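Minor fimbrium subunit Mfa5 (Porphyromonas gingivalis ATCC 33277, PDB 6TO1) serves as an accessory subunit of the minor (Mfa1) fimbriae, adhesive pili that mediate biofilm formation and attachment to host cells and other oral bacteria. Local coordinates at residues V122-V128 with I400-I404; T167-A173 with S185-K189; R155-M160 with L393-D398; Y356-G362 with L375-T380. The contacts are given in a common frame with arbitrary orientation. Numbering follows the deposited sequence.

Interaction 1: V122-V128 with I400-I404; sequences VTVPVDV and IAQTI
A401-I404 and segment 122-128 are extended and run nearly antiparallel, the end-to-end directions of 122-128 and 400-404 lying 158° apart; T123 faces T403 in a single backbone bridge, CA to CA 4.5 Å. Two hydrogen bonds flank that pair: V124 N to Q402 O, 2.9 Å, almost linear at 173°, and I404 N to V122 O, 3.1 Å. Water 1 continues the pairing through solvent, joining V122 N (2.8 Å) to I404 O (2.7 Å), and water 2 links Q402 N (2.8 Å) with V124 O (2.9 Å). Alongside the bridge, V122 and V124, both t, meet I404 (mm) at V122 CG1–I404 CG1 3.7 Å and V124 CG2–I404 CD1 3.6 Å. Beyond this, V126, in p, places CG1 4.1 Å from A401 CB and CG2 4.2 Å from I400 CG1, which V128 CG2 also approaches to 4.2 Å. The pairing brings the entry to the first strand of the von Willebrand factor A sheet beside the chain following helix 390-395. Backbone polar groups bridged directly or through water, beside aliphatic packing, imply an association without charged pairs.

Interaction 2: T167-A173 with S185-K189; sequences TEGVRIA and SDFTK
This contact closes the open end of the β-hairpin formed by strands 170-177 and 181-186, at the edge of the von Willebrand factor A sheet. The chain turns a corner at F187, yet I172 and T188 form an antiparallel hydrogen-bonded pair, CA to CA 5.4 Å, with I172 N to T188 O and T188 N to I172 O both 2.9 Å; their side chains share the sheet face packed on L194. The end of K189 (chi4 m) curls back to the loop: NZ donates to T167 O at 2.9 Å and to V170 O at 2.8 Å. G169, at phi 86°, turns the backbone between these carbonyls. Within 185-189, D186 OD1 accepts from F187 N at 2.7 Å and S185 OG donates to D186 O at 2.8 Å. Packing centres on F187 (m), whose CD1 is 3.7 Å from A173 CB. R171, mtm and salt-bridged to D127, comes close to the same residue: F187 CD2 lies over one face of its guanidinium, 3.4 Å from R171 NH2.

Interaction 3: R155-M160 with L393-D398; sequences RFVKKM and LAAAFD
Segment 155-160 is the last part of helix 143-160, with K159 N to R155 O at 2.9 Å and M160 N to F156 O at 3.0 Å; the other segment is the end of helix 390-395 and the turn beyond it. The nearest CA pairs are F156–F397 at 6.7 Å and K159–D398 at 6.6 Å. L393, mt, brings CD2 to 3.9 Å from F156 CZ, while its carbonyl O lies at the edge of the F156 ring, 3.6 Å from CE1. A394 O receives K159 NZ at 2.7 Å and, weakly, R155 NH2 at 2.7 Å, where the N-H...O angle is only 128°. A396 contributes its O, 2.8 Å from K159 NZ, and its CB, 4.0 Å from F156 CE1. F397 has positive phi and psi (64°/42°), and its ring, chi1 m, presents an edge to the face of F156: centroids are 5.0 Å apart and planes at 76°. M160 SD makes an oblique Met-aromatic contact, 5.3 Å from the F397 centroid. D398 folds its carboxylate back, OD1 3.1 Å from K159 NZ in a salt bridge. The lysine, with chi3 near -89°, thus gathers the carbonyls of A394, in the last turn of helix 390-395, and A396, just beyond it, plus one carboxylate, beside an edge-to-face aromatic pair: helix-to-helix-end packing on one face of the von Willebrand factor A α/β fold, with I361 of the central sheet touching both rings.

Interaction 4: Y356-G362 with L375-T380; sequences YTIHTIG and LKLTAT. With PO4 (phosphate ion), chain D.
Side-chain conformations of T360, T380 and L375 join strand 357-362 to the end of helix 369-378. T360 is p, which directs OG1 to L375 O at 2.8 Å as donor; the same carbonyl accepts A379 N at 3.1 Å. T380, m, turns OG1 to accept I358 N at 2.9 Å (178°), while T380 N donates to I358 O at 2.8 Å, so one threonine satisfies both polar backbone atoms of I358. Water 4 extends this, 2.8 Å from Y356 O and 2.6 Å from T380 OG1. A379, the first residue to leave helical phi/psi (-71°/167°), lies alongside the strand, its CA 4.7 Å from I358 CA. L375, mt, packs CD1 3.7 Å from G362 CA. The CA-to-CB bond of K376 points away from the strand; its NZ donates to O2 of a phosphate, probably a crystallisation ion, at 3.0 Å and is also salt-bridged to E382. Strand, helix and the following strand 385-387 make up a β-α-β unit, the repeating element of the Rossmann-like von Willebrand factor A fold.

In the fold
From the N terminus, segment 122-128 enters strand 126-133 and waits 272 residues for its partner, so interaction 1 closes the widest loop and encloses the other three. Next, helix 143-160 supplies the first half of interaction 3, whose loop contains both interaction 2, a short closure around a hairpin, and interaction 4, a β-α closure; these last two follow in series, and none cross. Interactions 1, 2 and 4 reach the same six-stranded sheet. V126 N–G169 O (2.9 Å) and V128 O–A173 N (2.8 Å) unite 1 with 2. M160 touches I400 and V170, while F397 CE1 meets H359 ND1 at 3.8 Å, connecting interaction 3 to all the others.

Interaction 1: V122-V128 with I400-I404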
# COMPACT_ATOMS: atom_id res chain seq x y z
N VAL A 122 -0.69 -4.08 -2.71
CA VAL A 122 0.38 -4.83 -3.35
C VAL A 122 0.41 -6.23 -2.76
O VAL A 122 0.56 -6.40 -1.54
CB VAL A 122 1.77 -4.19 -3.16
CG1 VAL A 122 2.89 -5.20 -3.46
CG2 VAL A 122 1.87 -2.95 -4.01
N THR A 123 0.31 -7.23 -3.62
CA THR A 123 0.62 -8.61 -3.26
C THR A 123 2.07 -8.89 -3.65
O THR A 123 2.47 -8.63 -4.79
CB THR A 123 -0.35 -9.57 -3.96
OG1 THR A 123 -1.69 -9.29 -3.51
CG2 THR A 123 -0.02 -10.99 -3.65
N VAL A 124 2.86 -9.35 -2.70
CA VAL A 124 4.29 -9.56 -2.95
C VAL A 124 4.44 -10.84 -3.77
O VAL A 124 3.98 -11.89 -3.31
CB VAL A 124 5.05 -9.64 -1.62
CG1 VAL A 124 6.53 -9.98 -1.86
CG2 VAL A 124 4.92 -8.34 -0.83
N PRO A 125 5.06 -10.82 -4.95
CA PRO A 125 5.19 -12.07 -5.73
C PRO A 125 5.96 -13.15 -4.98
O PRO A 125 6.98 -12.88 -4.33
CB PRO A 125 5.91 -11.64 -7.01
CG PRO A 125 5.49 -10.17 -7.16
CD PRO A 125 5.51 -9.65 -5.73
N VAL A 126 5.46 -14.36 -5.06
CA VAL A 126 6.03 -15.48 -4.32
C VAL A 126 5.95 -16.70 -5.22
O VAL A 126 4.91 -16.97 -5.83
CB VAL A 126 5.30 -15.73 -2.99
CG1 VAL A 126 3.76 -15.75 -3.19
CG2 VAL A 126 5.78 -17.02 -2.31
N ASP A 127 7.07 -17.41 -5.34
CA ASP A 127 7.13 -18.65 -6.09
C ASP A 127 7.43 -19.78 -5.12
O ASP A 127 8.23 -19.61 -4.19
CB ASP A 127 8.22 -18.60 -7.18
CG ASP A 127 7.76 -17.88 -8.44
OD1 ASP A 127 6.53 -17.81 -8.69
OD2 ASP A 127 8.64 -17.39 -9.18
N VAL A 128 6.78 -20.92 -5.33
CA VAL A 128 6.85 -22.08 -4.45
C VAL A 128 7.18 -23.29 -5.30
O VAL A 128 6.57 -23.49 -6.36
CB VAL A 128 5.51 -22.32 -3.72
CG1 VAL A 128 5.59 -23.55 -2.83
CG2 VAL A 128 5.11 -21.07 -2.95
N ILE A 400 0.53 -17.68 2.22
CA ILE A 400 1.87 -17.73 1.66
C ILE A 400 2.22 -16.39 1.03
O ILE A 400 3.40 -16.03 0.95
CB ILE A 400 2.00 -18.88 0.66
CG1 ILE A 400 3.48 -19.17 0.41
CG2 ILE A 400 1.31 -18.57 -0.64
CD1 ILE A 400 4.19 -19.80 1.64
N ALA A 401 1.22 -15.64 0.58
CA ALA A 401 1.44 -14.39 -0.11
C ALA A 401 1.27 -13.25 0.88
O ALA A 401 0.23 -13.14 1.53
CB ALA A 401 0.47 -14.21 -1.28
N GLN A 402 2.30 -12.43 1.00
CA GLN A 402 2.25 -11.22 1.79
C GLN A 402 1.54 -10.11 1.02
O GLN A 402 1.60 -10.04 -0.21
CB GLN A 402 3.66 -10.77 2.16
CG GLN A 402 3.72 -9.48 2.96
CD GLN A 402 5.14 -8.97 3.19
OE1 GLN A 402 6.12 -9.49 2.65
NE2 GLN A 402 5.24 -7.95 4.02
N THR A 403 0.90 -9.22 1.76
CA THR A 403 0.45 -7.95 1.22
C THR A 403 1.11 -6.84 2.02
O THR A 403 1.30 -6.97 3.24
CB THR A 403 -1.07 -7.81 1.27
OG1 THR A 403 -1.50 -7.94 2.62
CG2 THR A 403 -1.73 -8.88 0.41
N ILE A 404 1.47 -5.76 1.33
CA ILE A 404 2.16 -4.65 1.95
C ILE A 404 1.18 -3.86 2.82
O ILE A 404 0.09 -3.48 2.37
CB ILE A 404 2.81 -3.77 0.88
CG1 ILE A 404 3.85 -4.55 0.05
CG2 ILE A 404 3.46 -2.55 1.51
CD1 ILE A 404 5.00 -5.13 0.90
O HOH W 1 -1.26 -4.05 0.08
O HOH W 2 4.52 -13.01 -0.65

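Interaction 2: T167-A173 with S185-K189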
# COMPACT_ATOMS: atom_id res chain seq x y z
N THR A 167 -5.20 -16.25 -9.36
CA THR A 167 -4.55 -15.90 -8.11
C THR A 167 -3.43 -14.91 -8.38
O THR A 167 -2.52 -15.18 -9.17
CB THR A 167 -3.99 -17.13 -7.40
OG1 THR A 167 -5.02 -18.10 -7.20
CG2 THR A 167 -3.40 -16.72 -6.03
N GLU A 168 -3.48 -13.77 -7.69
CA GLU A 168 -2.43 -12.77 -7.83
C GLU A 168 -1.16 -13.20 -7.09
O GLU A 168 -1.21 -13.65 -5.95
CB GLU A 168 -2.91 -11.42 -7.27
CG GLU A 168 -3.12 -10.34 -8.32
CD GLU A 168 -3.70 -9.06 -7.73
OE1 GLU A 168 -2.96 -8.34 -7.02
OE2 GLU A 168 -4.89 -8.77 -7.99
N GLY A 169 -0.03 -13.08 -7.77
CA GLY A 169 1.26 -13.11 -7.12
C GLY A 169 1.89 -14.46 -6.89
O GLY A 169 3.11 -14.52 -6.69
N VAL A 170 1.11 -15.55 -6.90
CA VAL A 170 1.58 -16.86 -6.45
C VAL A 170 1.73 -17.77 -7.66
O VAL A 170 0.83 -17.82 -8.50
CB VAL A 170 0.59 -17.49 -5.45
CG1 VAL A 170 1.08 -18.91 -5.02
CG2 VAL A 170 0.37 -16.59 -4.26
N ARG A 171 2.86 -18.50 -7.75
CA ARG A 171 2.98 -19.63 -8.66
C ARG A 171 3.53 -20.85 -7.91
O ARG A 171 4.28 -20.71 -6.93
CB ARG A 171 3.90 -19.34 -9.87
CG ARG A 171 3.46 -18.18 -10.75
CD ARG A 171 4.39 -18.01 -11.95
NE ARG A 171 5.79 -17.89 -11.55
CZ ARG A 171 6.80 -17.99 -12.41
NH1 ARG A 171 6.56 -18.18 -13.70
NH2 ARG A 171 8.05 -17.91 -11.99
N ILE A 172 3.19 -22.04 -8.39
CA ILE A 172 3.63 -23.29 -7.77
C ILE A 172 4.21 -24.18 -8.86
O ILE A 172 3.59 -24.37 -9.91
CB ILE A 172 2.48 -24.01 -7.05
CG1 ILE A 172 1.88 -23.19 -5.92
CG2 ILE A 172 3.01 -25.32 -6.42
CD1 ILE A 172 0.66 -23.83 -5.27
N ALA A 173 5.39 -24.73 -8.60
CA ALA A 173 5.99 -25.79 -9.39
C ALA A 173 6.02 -27.07 -8.55
O ALA A 173 5.87 -27.05 -7.32
CB ALA A 173 7.41 -25.42 -9.83
N SER A 185 5.71 -30.34 -12.82
CA SER A 185 5.22 -29.08 -13.38
C SER A 185 6.22 -27.95 -13.18
O SER A 185 6.80 -27.83 -12.11
CB SER A 185 3.87 -28.71 -12.75
OG SER A 185 3.31 -27.56 -13.37
N ASP A 186 6.44 -27.15 -14.23
CA ASP A 186 7.09 -25.85 -14.03
C ASP A 186 6.12 -24.92 -13.30
O ASP A 186 4.97 -25.27 -13.03
CB ASP A 186 7.52 -25.23 -15.36
CG ASP A 186 8.71 -24.23 -15.22
OD1 ASP A 186 9.08 -23.77 -14.11
OD2 ASP A 186 9.29 -23.87 -16.27
N PHE A 187 6.57 -23.71 -13.01
CA PHE A 187 5.74 -22.76 -12.29
C PHE A 187 4.40 -22.54 -13.00
O PHE A 187 4.35 -22.30 -14.21
CB PHE A 187 6.49 -21.45 -12.16
CG PHE A 187 7.60 -21.47 -11.16
CD1 PHE A 187 7.36 -21.77 -9.84
CD2 PHE A 187 8.90 -21.18 -11.56
CE1 PHE A 187 8.40 -21.77 -8.91
CE2 PHE A 187 9.93 -21.17 -10.65
CZ PHE A 187 9.68 -21.46 -9.33
N THR A 188 3.31 -22.63 -12.24
CA THR A 188 1.98 -22.48 -12.83
C THR A 188 0.99 -22.04 -11.77
O THR A 188 1.25 -22.11 -10.57
CB THR A 188 1.54 -23.79 -13.51
OG1 THR A 188 0.28 -23.62 -14.16
CG2 THR A 188 1.36 -24.92 -12.51
N LYS A 189 -0.16 -21.54 -12.24
CA LYS A 189 -1.31 -21.27 -11.39
C LYS A 189 -2.45 -22.25 -11.66
O LYS A 189 -3.54 -22.12 -11.07
CB LYS A 189 -1.80 -19.83 -11.55
CG LYS A 189 -0.82 -18.74 -11.19
CD LYS A 189 -1.31 -17.36 -11.66
CE LYS A 189 -0.22 -16.32 -11.64
NZ LYS A 189 0.11 -15.82 -10.27
O HOH W 3 -0.13 -12.53 -10.54

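Interaction 3: R155-M160 with L393-D398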
# COMPACT_ATOMS: atom_id res chain seq x y z
N ARG A 155 -4.48 -30.08 -0.91
CA ARG A 155 -4.99 -29.03 -0.04
C ARG A 155 -4.08 -27.82 -0.04
O ARG A 155 -4.56 -26.68 -0.05
CB ARG A 155 -5.20 -29.58 1.37
CG ARG A 155 -5.84 -28.54 2.28
CD ARG A 155 -5.84 -28.97 3.75
NE ARG A 155 -6.02 -27.82 4.64
CZ ARG A 155 -7.17 -27.50 5.23
NH1 ARG A 155 -8.26 -28.24 5.03
NH2 ARG A 155 -7.24 -26.43 6.02
N PHE A 156 -2.75 -28.04 -0.01
CA PHE A 156 -1.81 -26.93 -0.03
C PHE A 156 -1.91 -26.15 -1.34
O PHE A 156 -1.89 -24.91 -1.34
CB PHE A 156 -0.36 -27.44 0.14
CG PHE A 156 -0.11 -28.18 1.43
CD1 PHE A 156 -0.89 -27.94 2.56
CD2 PHE A 156 0.93 -29.09 1.52
CE1 PHE A 156 -0.63 -28.62 3.74
CE2 PHE A 156 1.18 -29.77 2.71
CZ PHE A 156 0.40 -29.54 3.81
N VAL A 157 -1.97 -26.86 -2.47
CA VAL A 157 -2.10 -26.18 -3.76
C VAL A 157 -3.32 -25.27 -3.75
O VAL A 157 -3.25 -24.10 -4.12
CB VAL A 157 -2.16 -27.21 -4.90
CG1 VAL A 157 -2.65 -26.55 -6.18
CG2 VAL A 157 -0.78 -27.86 -5.09
N LYS A 158 -4.46 -25.81 -3.34
CA LYS A 158 -5.70 -25.04 -3.37
C LYS A 158 -5.68 -23.88 -2.39
O LYS A 158 -6.27 -22.83 -2.67
CB LYS A 158 -6.87 -25.96 -3.07
CG LYS A 158 -7.06 -27.03 -4.14
CD LYS A 158 -8.15 -28.00 -3.72
CE LYS A 158 -8.30 -29.14 -4.71
NZ LYS A 158 -9.16 -30.23 -4.15
N LYS A 159 -5.03 -24.04 -1.24
CA LYS A 159 -4.91 -22.96 -0.28
C LYS A 159 -4.02 -21.83 -0.79
O LYS A 159 -4.32 -20.65 -0.57
CB LYS A 159 -4.36 -23.54 1.04
CG LYS A 159 -4.51 -22.65 2.22
CD LYS A 159 -3.89 -23.31 3.44
CE LYS A 159 -4.90 -24.17 4.18
NZ LYS A 159 -4.27 -24.72 5.42
N MET A 160 -2.95 -22.16 -1.50
CA MET A 160 -2.06 -21.12 -2.00
C MET A 160 -2.54 -20.52 -3.31
O MET A 160 -2.14 -19.41 -3.64
CB MET A 160 -0.64 -21.70 -2.09
CG MET A 160 -0.04 -21.99 -0.69
SD MET A 160 1.76 -22.51 -0.93
CE MET A 160 1.82 -23.82 -1.42
N LEU A 393 -1.34 -30.34 9.35
CA LEU A 393 -1.62 -30.25 7.92
C LEU A 393 -2.74 -29.25 7.64
O LEU A 393 -2.66 -28.47 6.68
CB LEU A 393 -1.99 -31.62 7.37
CG LEU A 393 -0.92 -32.71 7.41
CD1 LEU A 393 -1.45 -34.08 7.06
CD2 LEU A 393 0.24 -32.33 6.46
N ALA A 394 -3.78 -29.25 8.47
CA ALA A 394 -4.91 -28.38 8.21
C ALA A 394 -4.53 -26.91 8.34
O ALA A 394 -5.07 -26.06 7.63
CB ALA A 394 -6.06 -28.72 9.15
N ALA A 395 -3.61 -26.60 9.24
CA ALA A 395 -3.25 -25.22 9.52
C ALA A 395 -2.18 -24.66 8.59
O ALA A 395 -1.96 -23.44 8.60
CB ALA A 395 -2.76 -25.10 10.97
N ALA A 396 -1.53 -25.48 7.78
CA ALA A 396 -0.31 -25.03 7.13
C ALA A 396 -0.56 -24.18 5.89
O ALA A 396 -1.50 -24.41 5.12
CB ALA A 396 0.54 -26.25 6.72
N PHE A 397 0.33 -23.21 5.67
CA PHE A 397 0.41 -22.41 4.43
C PHE A 397 -0.84 -21.57 4.22
O PHE A 397 -1.34 -21.44 3.09
CB PHE A 397 0.69 -23.30 3.20
CG PHE A 397 1.92 -24.15 3.38
CD1 PHE A 397 3.16 -23.55 3.53
CD2 PHE A 397 1.83 -25.51 3.47
CE1 PHE A 397 4.27 -24.29 3.76
CE2 PHE A 397 2.96 -26.28 3.70
CZ PHE A 397 4.17 -25.66 3.86
N ASP A 398 -1.33 -20.95 5.30
CA ASP A 398 -2.58 -20.21 5.23
C ASP A 398 -2.44 -18.93 4.40
O ASP A 398 -3.34 -18.58 3.63
CB ASP A 398 -3.07 -19.86 6.64
CG ASP A 398 -4.00 -20.91 7.21
OD1 ASP A 398 -4.46 -21.80 6.46
OD2 ASP A 398 -4.27 -20.84 8.44

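Interaction 4: Y356-G362 with L375-T380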
# COMPACT_ATOMS: atom_id res chain seq x y z
N TYR A 356 16.42 -18.94 -0.45
CA TYR A 356 15.14 -19.63 -0.47
C TYR A 356 14.76 -20.06 0.94
O TYR A 356 15.61 -20.45 1.74
CB TYR A 356 15.19 -20.86 -1.38
CG TYR A 356 15.74 -20.61 -2.78
CD1 TYR A 356 15.71 -19.34 -3.35
CD2 TYR A 356 16.30 -21.64 -3.50
CE1 TYR A 356 16.21 -19.11 -4.63
CE2 TYR A 356 16.80 -21.42 -4.78
CZ TYR A 356 16.77 -20.15 -5.32
OH TYR A 356 17.26 -19.90 -6.57
N THR A 357 13.46 -20.01 1.24
CA THR A 357 12.91 -20.51 2.49
C THR A 357 12.54 -21.97 2.32
O THR A 357 11.90 -22.35 1.34
CB THR A 357 11.67 -19.69 2.89
OG1 THR A 357 12.06 -18.33 3.07
CG2 THR A 357 11.06 -20.20 4.16
N ILE A 358 12.96 -22.80 3.28
CA ILE A 358 12.74 -24.24 3.19
C ILE A 358 11.80 -24.67 4.29
O ILE A 358 12.13 -24.52 5.48
CB ILE A 358 14.05 -25.05 3.28
CG1 ILE A 358 15.13 -24.37 2.47
CG2 ILE A 358 13.78 -26.48 2.87
CD1 ILE A 358 14.85 -24.23 1.02
N HIS A 359 10.70 -25.30 3.90
CA HIS A 359 9.76 -25.94 4.80
C HIS A 359 9.85 -27.45 4.63
O HIS A 359 9.93 -27.95 3.50
CB HIS A 359 8.32 -25.53 4.49
CG HIS A 359 8.14 -24.07 4.28
ND1 HIS A 359 7.59 -23.25 5.25
CD2 HIS A 359 8.42 -23.28 3.22
CE1 HIS A 359 7.56 -22.01 4.79
NE2 HIS A 359 8.04 -22.00 3.56
N THR A 360 9.81 -28.19 5.73
CA THR A 360 9.81 -29.64 5.63
C THR A 360 8.64 -30.18 6.44
O THR A 360 8.30 -29.65 7.50
CB THR A 360 11.12 -30.28 6.11
OG1 THR A 360 11.36 -29.88 7.46
CG2 THR A 360 12.27 -29.86 5.24
N ILE A 361 8.06 -31.26 5.95
CA ILE A 361 6.90 -31.88 6.57
C ILE A 361 7.20 -33.36 6.67
O ILE A 361 7.47 -34.00 5.66
CB ILE A 361 5.62 -31.63 5.74
CG1 ILE A 361 5.42 -30.13 5.53
CG2 ILE A 361 4.44 -32.26 6.41
CD1 ILE A 361 4.28 -29.82 4.58
N GLY A 362 7.14 -33.90 7.88
CA GLY A 362 7.56 -35.27 8.12
C GLY A 362 6.36 -36.19 8.20
O GLY A 362 5.52 -36.05 9.09
N LEU A 375 15.01 -33.77 8.80
CA LEU A 375 14.11 -32.79 8.20
C LEU A 375 14.14 -31.45 8.94
O LEU A 375 13.99 -30.40 8.31
CB LEU A 375 12.68 -33.35 8.13
CG LEU A 375 12.52 -34.51 7.12
CD1 LEU A 375 11.13 -35.10 7.29
CD2 LEU A 375 12.72 -34.05 5.70
N LYS A 376 14.34 -31.45 10.25
CA LYS A 376 14.46 -30.18 10.95
C LYS A 376 15.66 -29.39 10.46
O LYS A 376 15.58 -28.17 10.29
CB LYS A 376 14.56 -30.41 12.46
CG LYS A 376 13.28 -30.78 13.12
CD LYS A 376 13.50 -31.01 14.65
CE LYS A 376 12.29 -31.66 15.26
NZ LYS A 376 12.48 -31.73 16.74
N LEU A 377 16.80 -30.06 10.23
CA LEU A 377 18.00 -29.36 9.79
C LEU A 377 17.92 -28.96 8.32
O LEU A 377 18.64 -28.05 7.89
CB LEU A 377 19.22 -30.25 10.04
CG LEU A 377 19.63 -30.43 11.50
CD1 LEU A 377 20.97 -31.19 11.59
CD2 LEU A 377 19.74 -29.14 12.25
N THR A 378 17.12 -29.69 7.52
CA THR A 378 16.91 -29.38 6.13
C THR A 378 16.08 -28.10 5.98
O THR A 378 16.34 -27.28 5.10
CB THR A 378 16.19 -30.55 5.44
OG1 THR A 378 16.93 -31.77 5.60
CG2 THR A 378 16.00 -30.29 3.98
N ALA A 379 15.13 -27.89 6.90
CA ALA A 379 14.30 -26.70 6.88
C ALA A 379 15.10 -25.47 7.27
O ALA A 379 16.21 -25.55 7.81
CB ALA A 379 13.12 -26.86 7.84
N THR A 380 14.51 -24.30 7.02
CA THR A 380 15.16 -23.04 7.35
C THR A 380 15.51 -22.97 8.83
O THR A 380 16.59 -22.48 9.19
CB THR A 380 14.25 -21.88 6.97
OG1 THR A 380 14.31 -21.68 5.55
CG2 THR A 380 14.68 -20.56 7.63
P PO4 D . 11.74 -35.54 17.20
O1 PO4 D . 10.58 -34.86 16.51
O2 PO4 D . 12.94 -34.62 17.24
O3 PO4 D . 11.40 -35.84 18.64
O4 PO4 D . 12.11 -36.81 16.49
O HOH W 4 16.13 -20.20 4.51